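Local coordinates for DNA protection during starvation protein (PDB 1O9R), which oxidises iron(II) with hydrogen peroxide and stores it as a ferric mineral inside a hollow dodecamer, shielding DNA from oxidative damage without binding it, at residues M120-I125 with D146-L151; T98-Y101 with D105-D108. All blocks are in the same frame, centred on the assembly; numbering follows the deposited sequence.

Contact 1 (M120-I125 with D146-L151)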
loop_
_atom_site.group_PDB
_atom_site.type_symbol
_atom_site.label_atom_id
_atom_site.label_comp_id
_atom_site.label_asym_id
_atom_site.label_seq_id
_atom_site.Cartn_x
_atom_site.Cartn_y
_atom_site.Cartn_z
ATOM N N MET A 120 -6.656 30.521 -21.377
ATOM C CA MET A 120 -5.642 30.297 -22.391
ATOM C C MET A 120 -5.668 28.823 -22.850
ATOM O O MET A 120 -5.519 28.539 -24.062
ATOM C CB MET A 120 -4.265 30.550 -21.792
ATOM C CG MET A 120 -3.012 30.066 -22.449
ATOM S SD MET A 120 -1.504 30.657 -21.599
ATOM C CE MET A 120 -2.274 32.159 -20.813
ATOM N N ILE A 121 -5.786 27.908 -21.890
ATOM C CA ILE A 121 -5.760 26.476 -22.251
ATOM C C ILE A 121 -7.042 26.119 -22.947
ATOM O O ILE A 121 -6.971 25.273 -23.874
ATOM C CB ILE A 121 -5.594 25.691 -20.926
ATOM C CG1 ILE A 121 -4.206 25.933 -20.307
ATOM C CG2 ILE A 121 -5.865 24.215 -21.180
ATOM C CD1 ILE A 121 -2.991 25.598 -21.135
ATOM N N ARG A 122 -8.194 26.726 -22.653
ATOM C CA ARG A 122 -9.425 26.487 -23.376
ATOM C C ARG A 122 -9.243 26.816 -24.868
ATOM O O ARG A 122 -9.643 26.075 -25.772
ATOM C CB ARG A 122 -10.557 27.345 -22.773
ATOM C CG ARG A 122 -11.977 27.057 -23.219
ATOM C CD ARG A 122 -13.075 27.957 -22.598
ATOM N NE ARG A 122 -12.725 28.558 -21.310
ATOM C CZ ARG A 122 -12.664 27.768 -20.217
ATOM N NH1 ARG A 122 -13.098 26.496 -20.239
ATOM N NH2 ARG A 122 -12.223 28.278 -19.073
ATOM N N LYS A 123 -8.601 27.988 -25.145
ATOM C CA LYS A 123 -8.342 28.364 -26.552
ATOM C C LYS A 123 -7.319 27.433 -27.186
ATOM O O LYS A 123 -7.409 27.109 -28.375
ATOM C CB LYS A 123 -7.813 29.826 -26.540
ATOM C CG LYS A 123 -7.539 30.298 -27.994
ATOM C CD LYS A 123 -7.291 31.813 -27.949
ATOM C CE LYS A 123 -7.173 32.305 -29.397
ATOM N NZ LYS A 123 -5.872 31.950 -30.017
ATOM N N ALA A 124 -6.311 26.959 -26.419
ATOM C CA ALA A 124 -5.313 26.048 -26.947
ATOM C C ALA A 124 -5.943 24.757 -27.436
ATOM O O ALA A 124 -5.398 24.204 -28.414
ATOM C CB ALA A 124 -4.206 25.766 -25.906
ATOM N N ILE A 125 -7.008 24.278 -26.757
ATOM C CA ILE A 125 -7.635 23.052 -27.289
ATOM C C ILE A 125 -8.138 23.332 -28.733
ATOM O O ILE A 125 -7.836 22.489 -29.595
ATOM C CB ILE A 125 -8.874 22.747 -26.459
ATOM C CG1 ILE A 125 -8.538 22.480 -24.978
ATOM C CG2 ILE A 125 -9.669 21.578 -27.056
ATOM C CD1 ILE A 125 -9.805 22.402 -24.120
ATOM N N ASP A 146 -8.859 20.146 -15.259
ATOM C CA ASP A 146 -8.350 20.443 -13.885
ATOM C C ASP A 146 -8.287 21.958 -13.683
ATOM O O ASP A 146 -8.522 22.389 -12.544
ATOM C CB ASP A 146 -6.959 19.816 -13.728
ATOM C CG ASP A 146 -7.035 18.302 -13.456
ATOM O OD1 ASP A 146 -5.966 17.662 -13.711
ATOM O OD2 ASP A 146 -8.108 17.830 -13.060
ATOM N N LEU A 147 -7.937 22.778 -14.685
ATOM C CA LEU A 147 -7.896 24.248 -14.441
ATOM C C LEU A 147 -9.286 24.731 -14.152
ATOM O O LEU A 147 -9.416 25.641 -13.289
ATOM C CB LEU A 147 -7.306 24.953 -15.668
ATOM C CG LEU A 147 -5.764 24.873 -15.671
ATOM C CD1 LEU A 147 -5.248 24.977 -17.102
ATOM C CD2 LEU A 147 -5.253 25.974 -14.722
ATOM N N ASP A 148 -10.301 24.307 -14.898
ATOM C CA ASP A 148 -11.647 24.820 -14.646
ATOM C C ASP A 148 -12.160 24.400 -13.298
ATOM O O ASP A 148 -12.899 25.169 -12.673
ATOM C CB ASP A 148 -12.617 24.358 -15.774
ATOM C CG ASP A 148 -12.487 25.188 -17.033
ATOM O OD1 ASP A 148 -13.334 24.884 -17.932
ATOM O OD2 ASP A 148 -11.643 26.072 -17.179
ATOM N N LYS A 149 -11.822 23.172 -12.871
ATOM C CA LYS A 149 -12.268 22.774 -11.505
ATOM C C LYS A 149 -11.481 23.567 -10.454
ATOM O O LYS A 149 -12.147 23.920 -9.461
ATOM C CB LYS A 149 -12.058 21.242 -11.383
ATOM C CG LYS A 149 -12.416 20.734 -10.006
ATOM C CD LYS A 149 -12.424 19.193 -9.963
ATOM C CE LYS A 149 -12.702 18.771 -8.513
ATOM N NZ LYS A 149 -13.014 17.296 -8.505
ATOM N N SER A 150 -10.202 23.755 -10.658
ATOM C CA SER A 150 -9.438 24.533 -9.655
ATOM C C SER A 150 -9.928 25.974 -9.567
ATOM O O SER A 150 -10.070 26.556 -8.487
ATOM C CB SER A 150 -7.955 24.489 -9.962
ATOM O OG SER A 150 -7.449 23.167 -10.018
ATOM N N LEU A 151 -10.297 26.547 -10.731
ATOM C CA LEU A 151 -10.835 27.909 -10.733
ATOM C C LEU A 151 -12.136 27.961 -9.968
ATOM O O LEU A 151 -12.341 28.893 -9.158
ATOM C CB LEU A 151 -11.025 28.318 -12.230
ATOM C CG LEU A 151 -11.707 29.720 -12.381
ATOM C CD1 LEU A 151 -10.848 30.836 -11.811
ATOM C CD2 LEU A 151 -12.041 29.928 -13.855
#
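Arg122 and Asp148 face each other end-on, the two terminal nitrogens of the guanidinium each taking one oxygen of the carboxylate. NH1 donates to OD1 of Asp148 over 2.8 Å along a nearly straight N-H...O line (167°), and OD1 receives it on its syn lone pair. The companion bond, from Arg122 NH2 to Asp148 OD2, is longer at 3.0 Å and more bent; OD2 is also met on the syn side, but the donor stands 23° out of the carboxylate plane. A tilt of only 28° between the two planes lets one rigid group present two donors to two acceptors, and the paired bonds restrict rotation of both. Reaching this position takes a bent chain: Arg122 runs extended through its first two torsions and then turns sharply at its third, bringing the guanidinium over toward the neighbouring helix. The helices joined here, 103-130 and 134-156, are consecutive in the ferritin-like four-helix bundle of the Dps subunit, joined by a short turn and running antiparallel. Beside the ion pair the contact becomes apolar. Leu147 points its CD1 methyl into the flank of Ile121, 3.5 Å from CG1 and 3.9 Å from CB, the two side chains crossing at about a right angle. Phe140 of helix 134-156 and Ser25 of helix 12-42 also pack on Ile121, placing this hydrophobic half within the bundle. The charged half looks instead to a second subunit, whose Asp9 forms a salt bridge with Arg122 NE and whose Arg72 forms another with Asp148 OD1, while Asn119 of the same chain as Arg122 accepts from its NH2. Two arginines converging on Asp148 would be expected to stabilise its negative charge in these buried surroundings.

Contact 2 (T98-Y101 with D105-D108)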
loop_
_atom_site.group_PDB
_atom_site.type_symbol
_atom_site.label_atom_id
_atom_site.label_comp_id
_atom_site.label_asym_id
_atom_site.label_seq_id
_atom_site.Cartn_x
_atom_site.Cartn_y
_atom_site.Cartn_z
ATOM N N THR A 98 3.840 40.586 -3.628
ATOM C CA THR A 98 4.530 39.928 -2.490
ATOM C C THR A 98 4.158 40.552 -1.171
ATOM O O THR A 98 4.726 40.157 -0.138
ATOM C CB THR A 98 6.050 39.968 -2.713
ATOM O OG1 THR A 98 6.511 41.314 -2.892
ATOM C CG2 THR A 98 6.409 39.194 -3.962
ATOM N N ASP A 99 3.291 41.539 -1.173
ATOM C CA ASP A 99 2.925 42.244 0.033
ATOM C C ASP A 99 1.477 42.063 0.426
ATOM O O ASP A 99 0.883 42.815 1.186
ATOM C CB ASP A 99 3.243 43.748 -0.114
ATOM C CG ASP A 99 2.411 44.368 -1.204
ATOM O OD1 ASP A 99 2.411 45.633 -1.254
ATOM O OD2 ASP A 99 1.779 43.659 -2.015
ATOM N N ILE A 100 0.861 40.935 0.005
ATOM C CA ILE A 100 -0.506 40.623 0.447
ATOM C C ILE A 100 -0.473 39.379 1.368
ATOM O O ILE A 100 0.476 38.584 1.247
ATOM C CB ILE A 100 -1.441 40.361 -0.717
ATOM C CG1 ILE A 100 -0.846 39.307 -1.667
ATOM C CG2 ILE A 100 -1.697 41.711 -1.445
ATOM C CD1 ILE A 100 -1.973 38.774 -2.603
ATOM N N TYR A 101 -1.338 39.355 2.339
ATOM C CA TYR A 101 -1.372 38.314 3.368
ATOM C C TYR A 101 -2.751 37.815 3.634
ATOM O O TYR A 101 -3.012 36.601 3.723
ATOM C CB TYR A 101 -0.750 38.855 4.726
ATOM C CG TYR A 101 0.669 39.302 4.447
ATOM C CD1 TYR A 101 0.939 40.693 4.194
ATOM C CD2 TYR A 101 1.711 38.452 4.306
ATOM C CE1 TYR A 101 2.199 41.087 3.899
ATOM C CE2 TYR A 101 2.991 38.853 3.989
ATOM C CZ TYR A 101 3.251 40.198 3.765
ATOM O OH TYR A 101 4.514 40.597 3.461
ATOM N N ASP A 105 -7.323 38.372 -0.172
ATOM C CA ASP A 105 -6.484 39.057 -1.152
ATOM C C ASP A 105 -5.714 38.071 -2.024
ATOM O O ASP A 105 -5.627 38.227 -3.245
ATOM C CB ASP A 105 -5.530 40.076 -0.484
ATOM C CG ASP A 105 -6.211 41.286 0.139
ATOM O OD1 ASP A 105 -7.291 41.557 -0.359
ATOM O OD2 ASP A 105 -5.588 41.820 1.077
ATOM N N HIS A 106 -5.270 36.955 -1.400
ATOM C CA HIS A 106 -4.611 35.927 -2.222
ATOM C C HIS A 106 -5.631 35.236 -3.078
ATOM O O HIS A 106 -5.262 34.967 -4.219
ATOM C CB HIS A 106 -3.975 34.884 -1.247
ATOM C CG HIS A 106 -2.623 35.282 -0.730
ATOM N ND1 HIS A 106 -1.462 35.378 -1.468
ATOM C CD2 HIS A 106 -2.273 35.680 0.538
ATOM C CE1 HIS A 106 -0.446 35.790 -0.717
ATOM N NE2 HIS A 106 -0.940 35.993 0.498
ATOM N N LEU A 107 -6.824 34.906 -2.546
ATOM C CA LEU A 107 -7.827 34.285 -3.412
ATOM C C LEU A 107 -8.144 35.164 -4.624
ATOM O O LEU A 107 -8.226 34.623 -5.720
ATOM C CB LEU A 107 -9.117 34.024 -2.632
ATOM C CG LEU A 107 -9.003 32.902 -1.565
ATOM C CD1 LEU A 107 -10.221 32.880 -0.655
ATOM C CD2 LEU A 107 -8.846 31.557 -2.297
ATOM N N ASP A 108 -8.281 36.502 -4.423
ATOM C CA ASP A 108 -8.597 37.286 -5.647
ATOM C C ASP A 108 -7.443 37.284 -6.616
ATOM O O ASP A 108 -7.685 37.223 -7.833
ATOM C CB ASP A 108 -8.875 38.751 -5.170
ATOM C CG ASP A 108 -10.229 38.918 -4.537
ATOM O OD1 ASP A 108 -10.342 39.921 -3.758
ATOM O OD2 ASP A 108 -11.180 38.151 -4.776
HETATM O O HOH W 1 -3.353 41.302 2.317
#
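Ile100 lays its CD1 methyl over one face of the His106 imidazole, a CH-pi contact in which the carbon lies 3.9 Å from the ring centroid and 22° off the ring normal. The methyl is shifted from the centre toward the rim and comes nearest ND1, at 3.6 Å, while CG1 of Ile100 sits by CE1 of the ring at 3.7 Å. The branch reaches this face because CG1 lies between the backbone N and the carbonyl carbon (chi1 52°), with chi2 extended (164°) to carry CD1 onward. The ring is also approached in its own plane, where Tyr101 O stands 3.4 Å from His106 CD2. Its ND1 is engaged by the hydroxyl of Tyr96, a hydrogen bond that helps to set the ring's rotation, and Ala39 and Asn42 of helix 12-42 touch the histidine too. In this ferritin-like subunit the segment 98-101 lies near the end of the connection between helix 84-90 and helix 103-130, and the chain packs here against the start of the helix it is about to enter. CB of Ile100 meets CB of Asp105 at 4.1 Å, and a water links the backbone of the loop to the Asp105 carboxylate: it accepts from Tyr101 N over 2.8 Å and donates to Asp105 OD2 over 2.6 Å. The side chain of Tyr101 starts out away from the helix, and its hydroxyl hydrogen-bonds Thr79 of a third subunit, while its ring meets His4 of that subunit edge-to-face. His106 lies about 8 Å, side chain to side chain, from the iron ligand His40.

Overall arrangement
Helix 103-130 takes part in both contacts, whose centres lie 22 Å apart and whose nearest atoms are about 8 Å from each other. Contact 1 is fully buried and close to the middle of the chain, pairing two long bundle helices; contact 2 is partly buried, further out, and ties a loop to the beginning of the helix. Chemistry follows place: in the interior a direct charge pair sits beside aliphatic packing, whereas near the helix start an aliphatic group covers a ring and water mediates the polar link. Each also borders other subunits of the dodecamer, through charges in contact 1 and a tyrosine in contact 2.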